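Long-range contact in flagellar biosynthetic protein FlhB (Aquifex aeolicus, PDB 3B1S), which probably takes part in flagellar protein export and in forming the basal-body rod, seen here as its C-terminal cytoplasmic domain: residues H3-A7 and A50-Y54. Sequence-based numbering, arbitrary orientation.
Sequences HIAIA and ARALY
A strand-on-helix packing in the cytoplasmic domain of FlhB joins residues 3-7, on strand 4-9, to residues 50-54, which include part of helix 47-53. Phi/psi values of -147/153 at Ile-4, -158/149 at Ala-5 and -133/108 at Ile-6 define an extended backbone; Ala-50 and Arg-51 are helical. The nearest CA pair is Ala-5 CA and Ala-50 CA, 6.5 Å apart. Alternation along the strand directs the CA-to-CB bonds of Ile-4 and Ile-6 toward the helix and that of Ala-5 away, and 278 Å² is buried without a hydrogen bond between the segments. Ile-4, tt, brings CD1 to 3.7 Å from Ala-50 O and to the edge of the Tyr-54 ring, too close in the model for that spacing to be interpreted. Ile-6, mm, is held on two sides: its CG1 lies 4.1 Å from Leu-53 CD2, and its CD1 3.3 Å from Tyr-54 CD1. Although CA-to-CB of Tyr-54 points sideways, chi1 t swings the ring to the strand, with CE1 3.9 Å from Ala-5 O. On the other face, Ala-5 and Ala-7 touch helix 27-39. Backbone pairing with strand 19-25 and with an antiparallel strand of another FlhB chain places strand 4-9 inside the sheet. Helices packed on both faces of this strand are characteristic of the alpha/beta cytoplasmic domain of the FlhB/YscU exporter family.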
# COMPACT_ATOMS: atom_id res chain seq x y z
N HIS D 3 7.38 9.47 7.34
CA HIS D 3 6.15 8.72 7.03
C HIS D 3 6.26 7.88 5.77
O HIS D 3 6.66 8.39 4.71
CB HIS D 3 4.91 9.65 6.86
CG HIS D 3 4.37 10.21 8.14
ND1 HIS D 3 3.98 11.53 8.25
CD2 HIS D 3 4.14 9.65 9.35
CE1 HIS D 3 3.54 11.76 9.48
NE2 HIS D 3 3.64 10.63 10.17
N ILE D 4 5.88 6.61 5.88
CA ILE D 4 5.78 5.70 4.75
C ILE D 4 4.65 4.68 4.93
O ILE D 4 4.28 4.37 6.04
CB ILE D 4 7.08 4.98 4.49
CG1 ILE D 4 6.85 3.82 3.55
CG2 ILE D 4 7.63 4.49 5.76
CD1 ILE D 4 8.07 3.43 2.93
N ALA D 5 4.12 4.20 3.81
CA ALA D 5 3.06 3.22 3.81
C ALA D 5 2.98 2.43 2.52
O ALA D 5 3.27 2.96 1.48
CB ALA D 5 1.77 3.91 4.03
N ILE D 6 2.54 1.18 2.59
CA ILE D 6 2.34 0.32 1.38
C ILE D 6 1.00 -0.39 1.41
O ILE D 6 0.85 -1.31 2.15
CB ILE D 6 3.42 -0.77 1.23
CG1 ILE D 6 4.79 -0.25 1.68
CG2 ILE D 6 3.46 -1.26 -0.17
CD1 ILE D 6 5.25 0.96 0.98
N ALA D 7 0.06 0.01 0.59
CA ALA D 7 -1.25 -0.61 0.60
C ALA D 7 -1.33 -1.88 -0.29
O ALA D 7 -0.78 -1.92 -1.38
CB ALA D 7 -2.28 0.37 0.21
N ALA D 50 8.27 -2.31 5.62
CA ALA D 50 7.80 -1.15 4.86
C ALA D 50 8.96 -0.47 4.14
O ALA D 50 8.88 -0.22 2.93
CB ALA D 50 7.07 -0.15 5.78
N ARG D 51 10.05 -0.21 4.88
CA ARG D 51 11.33 0.25 4.29
C ARG D 51 11.80 -0.67 3.16
O ARG D 51 12.03 -0.21 2.06
CB ARG D 51 12.44 0.42 5.36
CG ARG D 51 13.92 0.48 4.83
CD ARG D 51 14.83 1.39 5.72
NE ARG D 51 16.25 1.44 5.30
CZ ARG D 51 16.84 2.46 4.66
NH1 ARG D 51 16.15 3.54 4.32
NH2 ARG D 51 18.12 2.39 4.34
N ALA D 52 11.90 -1.97 3.44
CA ALA D 52 12.44 -2.93 2.49
C ALA D 52 11.51 -3.15 1.31
O ALA D 52 11.96 -3.55 0.23
CB ALA D 52 12.73 -4.25 3.18
N LEU D 53 10.23 -2.87 1.51
CA LEU D 53 9.22 -3.17 0.50
C LEU D 53 9.01 -2.04 -0.54
O LEU D 53 8.66 -2.30 -1.71
CB LEU D 53 7.92 -3.54 1.22
CG LEU D 53 6.66 -4.05 0.55
CD1 LEU D 53 6.84 -5.34 -0.23
CD2 LEU D 53 5.67 -4.26 1.66
N TYR D 54 9.27 -0.81 -0.12
CA TYR D 54 8.96 0.40 -0.90
C TYR D 54 9.61 0.51 -2.29
O TYR D 54 8.90 0.61 -3.30
CB TYR D 54 9.25 1.66 -0.08
CG TYR D 54 8.39 2.83 -0.50
CD1 TYR D 54 7.44 3.34 0.37
CD2 TYR D 54 8.50 3.39 -1.78
CE1 TYR D 54 6.64 4.39 -0.00
CE2 TYR D 54 7.69 4.44 -2.16
CZ TYR D 54 6.76 4.93 -1.26
OH TYR D 54 5.94 5.96 -1.58